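PDB 3QR3: endoglucanase EG-II from Hypocrea jecorina, which catalyses the internal hydrolysis of beta-1,4-glucosidic links in cellulose, as a family 5 glycoside hydrolase built on a TIM barrel. Local coordinates for residues 40-45 and 295-300; 204-207 and 213-216; 303-308 and 316-321. All blocks are in the same frame, centred on the assembly; numbering follows the deposited sequence.

How the contacts relate
From the N terminus, the loop after strand 5-11 leads into helix 44-55, and there residues 40-45 meet 295-300 at the end of strand 287-296. Contact 1 thus closes a loop of 249 residues, which ties the first helix of the barrel to its last strand. Contact 2 is nested inside that loop, a local closure in which 204-207 lies against 213-216 as the chain enters strand 214-219; its centre is about 33 Å from that of contact 1. Contact 3 follows in series, joining the loop after strand 287-296 to the start of helix 319-325 around the hairpin 309-310/315-316. Contacts 1 and 3 touch, with Phe298 O probably hydrogen-bonded to Thr307 OG1.

Contact 1. Residues 40-45 and 295-300; sequences NYPDGI and AGSFDS. With SO4 (sulfate ion), chain H.
Ser297 OG stands off one face of the Pro42 ring, displaced obliquely out past its CB-CG edge. Pro42 CG comes to 3.2 Å from Ser297 OG, and Pro42 CB lies close to the same oxygen; the serine CB follows behind, 3.6 Å from Pro42 CG. Ser297 OG is anti to its carbonyl carbon (chi1 -67°), a setting that puts the hydroxyl beside the ring while its hydrogen bond goes to the carbonyl oxygen of Tyr29, a residue that also packs against Pro42 and meets the ring of Tyr41 at about 55°. A second flat group, the amide of Asn40, is held at its two ends: OD1 pairs with Ser38 OG, and ND2 donates to O4 of the sulfate at 2.8 Å, with an angle of 152° at the hydrogen. That ion probably comes from the crystallisation liquor.

In a TIM barrel the first helix follows the first strand, which in turn lies beside the last one, and this contact joins those elements at the C-terminal end of the strands. Asp43 is the N-cap of helix 44-55, its OD1 accepting from Gly46 N. On the facing side, Gly296 ends strand 287-296 with a positive phi, a backbone shape that favours glycine. Its carbonyl oxygen lies 3.9 Å from Pro42 CB, and its N donates to OE1 of Gln47 in helix 44-55. Where the two backbones come nearest, Pro42 CA and Ser297 CA are 5.2 Å apart.

Contact 2. Residues 204-207 and 213-216; sequences VTNP and NLIF
Leu214 carries this contact, with Asn206 and Val204 as its main partners. The leucine side chain leaves the start of strand 214-219 toward the loop at 204-207, and its two methyl branches divide the work. CD1 runs up against the backbone of the loop, 3.7 Å from Val204 O and 3.8 Å from Thr205 CA, and it also reaches the Val204 side chain, where CG1 is 4.3 Å away. The side chains of Leu214 and Asn206 approach from opposite directions, CD2 lying against the asparagine amide. With CG anti to the carbonyl carbon (chi1 -59°) and the chain extended beyond it (chi2 -177°), CD1 is carried outward to the loop backbone.

The meeting is one of apolar carbon against a valine methyl, backbone and an amide. The backbone of Leu214 is engaged separately: Leu214 O accepts from Arg254 NH2. Thr205 turns its side chain away from the strand, while its carbonyl oxygen accepts from Gln163 NE2.

Alternation along the strand sends Leu214 and Ile215 to opposite faces of the barrel sheet, and Leu214 belongs to the face packed against helices. There it also touches Ile179 and Leu181 of the adjacent parallel strand 179-182. Val204 completes the layer, lying on Leu181 and on Gln163 and Val166 of helix 155-171, so the loop segment is wedged between that helix and the barrel strands.

Contact 3. Residues 303-308 and 316-321; sequences VLTETP and TDTSLV
Thr318 packs against Thr305, Glu306 and Thr307, and Val321 against Glu306, while Pro308 meets Thr316 and Asp317. The segments flank the short antiparallel hairpin of strands 309-310 and 315-316, through which the chain passes from the last barrel strand to its final helix. Thr318 CG2 lies 3.4 Å from Thr307 O and 3.6 Å from Thr305 O, a methyl group set against two carbonyl oxygens. The Val321 side chain crosses that of Glu306, its CG2 3.4 Å from Glu306 CB; the extended glutamate chain continues past it. Pro308 CA comes to 3.2 Å from Thr316 O.

A water links the two segments further: it donates to Glu306 O and to Asp317 OD2, and accepts from Thr318 N at 3.0 Å. Asp317 OD2 is also bonded to His50 NE2, which fixes this end of the carboxylate from the side of helix 44-55.

Thr318 occupies the N-cap of helix 319-325, yet Leu320 N bonds to Asn265 OD1. A chi1 of 75° leaves Thr318 CG2 anti to the carbonyl carbon, with the methyl against the 305 and 307 carbonyls and the hydroxyl bonded to that same OD1. Asn265 ND2 bonds to Thr305 O, and Asn265 therefore joins both segments. With Thr318 cut back to an alanine, Asn265 OD1 would probably lose its hydroxyl partner, and a gap would be likely to open beside the Thr305 and Thr307 carbonyls.

Behind this layer, Thr305 forms an ST turn: its OG1, also bonded to Asp299 O, accepts from Thr307 N at 3.2 Å and 159°.

Contact 1. Residues 40-45 and 295-300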
loop_
_atom_site.group_PDB
_atom_site.type_symbol
_atom_site.label_atom_id
_atom_site.label_comp_id
_atom_site.label_asym_id
_atom_site.label_seq_id
_atom_site.Cartn_x
_atom_site.Cartn_y
_atom_site.Cartn_z
ATOM N N ASN A 40 -12.748 -8.940 -20.183
ATOM C CA ASN A 40 -11.420 -9.538 -20.228
ATOM C C ASN A 40 -10.321 -8.605 -19.737
ATOM O O ASN A 40 -9.163 -8.729 -20.140
ATOM C CB ASN A 40 -11.097 -10.105 -21.616
ATOM C CG ASN A 40 -11.201 -9.064 -22.702
ATOM O OD1 ASN A 40 -11.045 -7.866 -22.442
ATOM N ND2 ASN A 40 -11.467 -9.509 -23.933
ATOM N N TYR A 41 -10.679 -7.667 -18.863
ATOM C CA TYR A 41 -9.659 -6.976 -18.088
ATOM C C TYR A 41 -9.152 -7.972 -17.040
ATOM O O TYR A 41 -9.779 -9.007 -16.818
ATOM C CB TYR A 41 -10.211 -5.692 -17.441
ATOM C CG TYR A 41 -10.121 -4.447 -18.318
ATOM C CD1 TYR A 41 -10.467 -4.484 -19.669
ATOM C CD2 TYR A 41 -9.700 -3.235 -17.788
ATOM C CE1 TYR A 41 -10.389 -3.338 -20.464
ATOM C CE2 TYR A 41 -9.620 -2.085 -18.574
ATOM C CZ TYR A 41 -9.965 -2.147 -19.912
ATOM O OH TYR A 41 -9.886 -1.010 -20.683
ATOM N N PRO A 42 -8.006 -7.680 -16.403
ATOM C CA PRO A 42 -7.456 -8.609 -15.405
ATOM C C PRO A 42 -8.443 -8.864 -14.264
ATOM O O PRO A 42 -9.188 -7.956 -13.882
ATOM C CB PRO A 42 -6.206 -7.878 -14.912
ATOM C CG PRO A 42 -5.796 -7.056 -16.111
ATOM C CD PRO A 42 -7.098 -6.549 -16.649
ATOM N N ASP A 43 -8.447 -10.092 -13.749
ATOM C CA ASP A 43 -9.456 -10.542 -12.800
ATOM C C ASP A 43 -8.955 -10.405 -11.359
ATOM O O ASP A 43 -8.644 -11.392 -10.694
ATOM C CB ASP A 43 -9.838 -11.995 -13.105
ATOM C CG ASP A 43 -11.008 -12.487 -12.269
ATOM O OD1 ASP A 43 -11.608 -11.684 -11.540
ATOM O OD2 ASP A 43 -11.332 -13.690 -12.343
ATOM N N GLY A 44 -8.876 -9.169 -10.886
ATOM C CA GLY A 44 -8.353 -8.895 -9.556
ATOM C C GLY A 44 -9.148 -9.552 -8.446
ATOM O O GLY A 44 -8.589 -10.011 -7.455
ATOM N N ILE A 45 -10.460 -9.601 -8.605
ATOM C CA ILE A 45 -11.309 -10.158 -7.569
ATOM C C ILE A 45 -11.144 -11.669 -7.502
ATOM O O ILE A 45 -11.073 -12.239 -6.419
ATOM C CB ILE A 45 -12.778 -9.773 -7.774
ATOM C CG1 ILE A 45 -12.927 -8.256 -7.607
ATOM C CG2 ILE A 45 -13.653 -10.522 -6.784
ATOM C CD1 ILE A 45 -14.352 -7.757 -7.592
ATOM N N ALA A 295 0.553 -7.937 -7.960
ATOM C CA ALA A 295 -0.345 -8.743 -8.786
ATOM C C ALA A 295 -1.404 -7.819 -9.400
ATOM O O ALA A 295 -1.121 -6.651 -9.673
ATOM C CB ALA A 295 -0.987 -9.867 -7.958
ATOM N N GLY A 296 -2.619 -8.321 -9.597
ATOM C CA GLY A 296 -3.653 -7.523 -10.230
ATOM C C GLY A 296 -3.409 -7.520 -11.734
ATOM O O GLY A 296 -3.364 -8.583 -12.356
ATOM N N SER A 297 -3.218 -6.335 -12.310
ATOM C CA SER A 297 -3.112 -6.186 -13.763
ATOM C C SER A 297 -1.709 -6.436 -14.326
ATOM O O SER A 297 -1.514 -6.401 -15.537
ATOM C CB SER A 297 -3.646 -4.819 -14.212
ATOM O OG SER A 297 -5.051 -4.733 -14.006
ATOM N N PHE A 298 -0.740 -6.706 -13.458
ATOM C CA PHE A 298 0.567 -7.173 -13.926
ATOM C C PHE A 298 0.413 -8.578 -14.491
ATOM O O PHE A 298 -0.394 -9.360 -13.990
ATOM C CB PHE A 298 1.594 -7.190 -12.795
ATOM C CG PHE A 298 2.034 -5.824 -12.339
ATOM C CD1 PHE A 298 2.784 -5.010 -13.170
ATOM C CD2 PHE A 298 1.729 -5.373 -11.057
ATOM C CE1 PHE A 298 3.200 -3.760 -12.752
ATOM C CE2 PHE A 298 2.147 -4.129 -10.621
ATOM C CZ PHE A 298 2.878 -3.312 -11.473
ATOM N N ASP A 299 1.162 -8.903 -15.540
ATOM C CA ASP A 299 1.095 -10.254 -16.096
ATOM C C ASP A 299 2.429 -10.982 -15.983
ATOM O O ASP A 299 3.327 -10.536 -15.275
ATOM C CB ASP A 299 0.555 -10.252 -17.534
ATOM C CG ASP A 299 1.500 -9.591 -18.526
ATOM O OD1 ASP A 299 2.679 -9.365 -18.186
ATOM O OD2 ASP A 299 1.063 -9.320 -19.667
ATOM N N SER A 300 2.548 -12.110 -16.668
ATOM C CA SER A 300 3.683 -13.008 -16.476
ATOM C C SER A 300 5.023 -12.375 -16.861
ATOM O O SER A 300 6.083 -12.906 -16.526
ATOM C CB SER A 300 3.483 -14.295 -17.291
ATOM O OG SER A 300 3.389 -13.995 -18.675
HETATM S S SO4 H . -13.200 -12.152 -25.911
HETATM O O1 SO4 H . -13.313 -10.890 -26.643
HETATM O O2 SO4 H . -14.531 -12.710 -25.697
HETATM O O3 SO4 H . -12.381 -13.090 -26.677
HETATM O O4 SO4 H . -12.575 -11.945 -24.609
#

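Contact 2. Residues 204-207 and 213-216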
loop_
_atom_site.group_PDB
_atom_site.type_symbol
_atom_site.label_atom_id
_atom_site.label_comp_id
_atom_site.label_asym_id
_atom_site.label_seq_id
_atom_site.Cartn_x
_atom_site.Cartn_y
_atom_site.Cartn_z
ATOM N N VAL A 204 1.964 12.689 15.198
ATOM C CA VAL A 204 0.613 12.690 14.642
ATOM C C VAL A 204 -0.316 11.931 15.579
ATOM O O VAL A 204 0.028 10.865 16.049
ATOM C CB VAL A 204 0.596 12.056 13.222
ATOM C CG1 VAL A 204 -0.831 11.912 12.697
ATOM C CG2 VAL A 204 1.429 12.889 12.267
ATOM N N THR A 205 -1.487 12.491 15.868
ATOM C CA THR A 205 -2.418 11.843 16.772
ATOM C C THR A 205 -3.844 11.914 16.265
ATOM O O THR A 205 -4.166 12.751 15.441
ATOM C CB THR A 205 -2.429 12.525 18.174
ATOM O OG1 THR A 205 -2.873 13.888 18.049
ATOM C CG2 THR A 205 -1.049 12.472 18.834
ATOM N N ASN A 206 -4.693 11.044 16.798
ATOM C CA ASN A 206 -6.136 11.161 16.649
ATOM C C ASN A 206 -6.612 12.390 17.422
ATOM O O ASN A 206 -5.899 12.883 18.292
ATOM C CB ASN A 206 -6.822 9.921 17.228
ATOM C CG ASN A 206 -6.370 8.632 16.556
ATOM O OD1 ASN A 206 -5.840 7.726 17.205
ATOM N ND2 ASN A 206 -6.584 8.545 15.257
ATOM N N PRO A 207 -7.822 12.875 17.119
ATOM C CA PRO A 207 -8.398 14.019 17.839
ATOM C C PRO A 207 -8.331 13.876 19.358
ATOM O O PRO A 207 -8.127 14.882 20.044
ATOM C CB PRO A 207 -9.853 14.014 17.375
ATOM C CG PRO A 207 -9.766 13.481 15.951
ATOM C CD PRO A 207 -8.660 12.457 15.977
ATOM N N ASN A 213 -4.233 3.003 16.404
ATOM C CA ASN A 213 -4.510 2.606 15.022
ATOM C C ASN A 213 -3.834 3.459 13.952
ATOM O O ASN A 213 -4.239 3.465 12.784
ATOM C CB ASN A 213 -6.020 2.508 14.798
ATOM C CG ASN A 213 -6.623 1.290 15.482
ATOM O OD1 ASN A 213 -5.932 0.297 15.727
ATOM N ND2 ASN A 213 -7.906 1.369 15.808
ATOM N N LEU A 214 -2.786 4.167 14.352
ATOM C CA LEU A 214 -1.996 4.954 13.424
ATOM C C LEU A 214 -0.710 4.182 13.255
ATOM O O LEU A 214 0.101 4.093 14.175
ATOM C CB LEU A 214 -1.733 6.363 13.975
ATOM C CG LEU A 214 -2.964 7.216 14.292
ATOM C CD1 LEU A 214 -2.556 8.619 14.768
ATOM C CD2 LEU A 214 -3.911 7.322 13.094
ATOM N N ILE A 215 -0.542 3.596 12.073
ATOM C CA ILE A 215 0.501 2.616 11.849
ATOM C C ILE A 215 1.532 3.175 10.893
ATOM O O ILE A 215 1.173 3.730 9.860
ATOM C CB ILE A 215 -0.109 1.331 11.246
ATOM C CG1 ILE A 215 -1.312 0.867 12.088
ATOM C CG2 ILE A 215 0.959 0.235 11.085
ATOM C CD1 ILE A 215 -0.958 0.535 13.554
ATOM N N PHE A 216 2.813 3.039 11.229
ATOM C CA PHE A 216 3.847 3.511 10.319
ATOM C C PHE A 216 3.883 2.622 9.077
ATOM O O PHE A 216 3.858 1.405 9.176
ATOM C CB PHE A 216 5.210 3.573 11.010
ATOM C CG PHE A 216 5.259 4.566 12.162
ATOM C CD1 PHE A 216 5.053 5.926 11.940
ATOM C CD2 PHE A 216 5.513 4.136 13.452
ATOM C CE1 PHE A 216 5.100 6.842 12.993
ATOM C CE2 PHE A 216 5.565 5.038 14.510
ATOM C CZ PHE A 216 5.359 6.399 14.281
#

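Contact 3. Residues 303-308 and 316-321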
loop_
_atom_site.group_PDB
_atom_site.type_symbol
_atom_site.label_atom_id
_atom_site.label_comp_id
_atom_site.label_asym_id
_atom_site.label_seq_id
_atom_site.Cartn_x
_atom_site.Cartn_y
_atom_site.Cartn_z
ATOM N N VAL A 303 8.673 -8.061 -14.171
ATOM C CA VAL A 303 9.827 -8.590 -13.446
ATOM C C VAL A 303 9.523 -8.952 -11.988
ATOM O O VAL A 303 10.098 -9.895 -11.449
ATOM C CB VAL A 303 11.040 -7.638 -13.504
ATOM C CG1 VAL A 303 10.677 -6.268 -12.935
ATOM C CG2 VAL A 303 12.226 -8.250 -12.746
ATOM N N LEU A 304 8.621 -8.217 -11.346
ATOM C CA LEU A 304 8.232 -8.564 -9.980
ATOM C C LEU A 304 6.834 -9.164 -9.905
ATOM O O LEU A 304 6.121 -8.968 -8.914
ATOM C CB LEU A 304 8.337 -7.354 -9.039
ATOM C CG LEU A 304 9.532 -7.364 -8.083
ATOM C CD1 LEU A 304 10.844 -7.371 -8.857
ATOM C CD2 LEU A 304 9.477 -6.176 -7.117
ATOM N N THR A 305 6.431 -9.895 -10.942
ATOM C CA THR A 305 5.059 -10.377 -10.980
ATOM C C THR A 305 4.761 -11.339 -9.825
ATOM O O THR A 305 5.575 -12.212 -9.497
ATOM C CB THR A 305 4.677 -11.019 -12.343
ATOM O OG1 THR A 305 3.310 -11.442 -12.295
ATOM C CG2 THR A 305 5.561 -12.225 -12.669
ATOM N N GLU A 306 3.595 -11.154 -9.209
ATOM C CA GLU A 306 3.070 -12.076 -8.208
ATOM C C GLU A 306 1.681 -12.538 -8.629
ATOM O O GLU A 306 0.960 -13.142 -7.843
ATOM C CB GLU A 306 3.005 -11.398 -6.836
ATOM C CG GLU A 306 4.365 -10.966 -6.316
ATOM C CD GLU A 306 4.287 -10.318 -4.950
ATOM O OE1 GLU A 306 3.166 -10.189 -4.415
ATOM O OE2 GLU A 306 5.347 -9.941 -4.408
ATOM N N THR A 307 1.312 -12.253 -9.879
ATOM C CA THR A 307 -0.014 -12.603 -10.386
ATOM C C THR A 307 -0.116 -14.103 -10.601
ATOM O O THR A 307 0.708 -14.688 -11.302
ATOM C CB THR A 307 -0.305 -11.899 -11.717
ATOM O OG1 THR A 307 -0.125 -10.487 -11.560
ATOM C CG2 THR A 307 -1.722 -12.165 -12.176
ATOM N N PRO A 308 -1.133 -14.736 -10.003
ATOM C CA PRO A 308 -1.308 -16.175 -10.221
ATOM C C PRO A 308 -1.844 -16.421 -11.629
ATOM O O PRO A 308 -2.402 -15.511 -12.243
ATOM C CB PRO A 308 -2.366 -16.558 -9.187
ATOM C CG PRO A 308 -3.165 -15.313 -8.974
ATOM C CD PRO A 308 -2.210 -14.153 -9.182
ATOM N N THR A 316 -2.434 -21.094 -10.338
ATOM C CA THR A 316 -1.075 -21.446 -9.952
ATOM C C THR A 316 -0.316 -20.166 -9.619
ATOM O O THR A 316 -0.380 -19.201 -10.380
ATOM C CB THR A 316 -0.346 -22.184 -11.084
ATOM O OG1 THR A 316 -1.186 -23.229 -11.579
ATOM C CG2 THR A 316 0.956 -22.791 -10.583
ATOM N N ASP A 317 0.397 -20.160 -8.491
ATOM C CA ASP A 317 1.125 -18.971 -8.035
ATOM C C ASP A 317 2.506 -18.881 -8.652
ATOM O O ASP A 317 3.039 -19.880 -9.108
ATOM C CB ASP A 317 1.265 -18.979 -6.508
ATOM C CG ASP A 317 -0.025 -18.611 -5.812
ATOM O OD1 ASP A 317 -0.416 -19.327 -4.866
ATOM O OD2 ASP A 317 -0.658 -17.610 -6.227
ATOM N N THR A 318 3.093 -17.687 -8.653
ATOM C CA THR A 318 4.486 -17.550 -9.062
ATOM C C THR A 318 5.350 -18.209 -7.992
ATOM O O THR A 318 4.870 -18.507 -6.904
ATOM C CB THR A 318 4.893 -16.065 -9.273
ATOM O OG1 THR A 318 5.051 -15.410 -8.005
ATOM C CG2 THR A 318 3.844 -15.342 -10.101
ATOM N N SER A 319 6.618 -18.451 -8.292
ATOM C CA SER A 319 7.463 -19.157 -7.343
ATOM C C SER A 319 7.732 -18.351 -6.057
ATOM O O SER A 319 7.798 -18.920 -4.961
ATOM C CB SER A 319 8.769 -19.619 -8.004
ATOM O OG SER A 319 9.492 -18.530 -8.539
ATOM N N LEU A 320 7.861 -17.034 -6.172
ATOM C CA LEU A 320 8.133 -16.229 -4.980
ATOM C C LEU A 320 6.919 -16.202 -4.053
ATOM O O LEU A 320 7.053 -16.318 -2.834
ATOM C CB LEU A 320 8.569 -14.804 -5.345
ATOM C CG LEU A 320 9.079 -13.987 -4.148
ATOM C CD1 LEU A 320 10.418 -14.512 -3.676
ATOM C CD2 LEU A 320 9.206 -12.521 -4.493
ATOM N N VAL A 321 5.728 -16.049 -4.621
ATOM C CA VAL A 321 4.514 -16.074 -3.808
ATOM C C VAL A 321 4.365 -17.441 -3.129
ATOM O O VAL A 321 4.231 -17.533 -1.900
ATOM C CB VAL A 321 3.264 -15.771 -4.640
ATOM C CG1 VAL A 321 1.998 -16.125 -3.861
ATOM C CG2 VAL A 321 3.247 -14.294 -5.076
HETATM O O HOH W 1 1.030 -15.862 -7.515
HETATM O O HOH W 2 1.484 -17.070 -12.159
#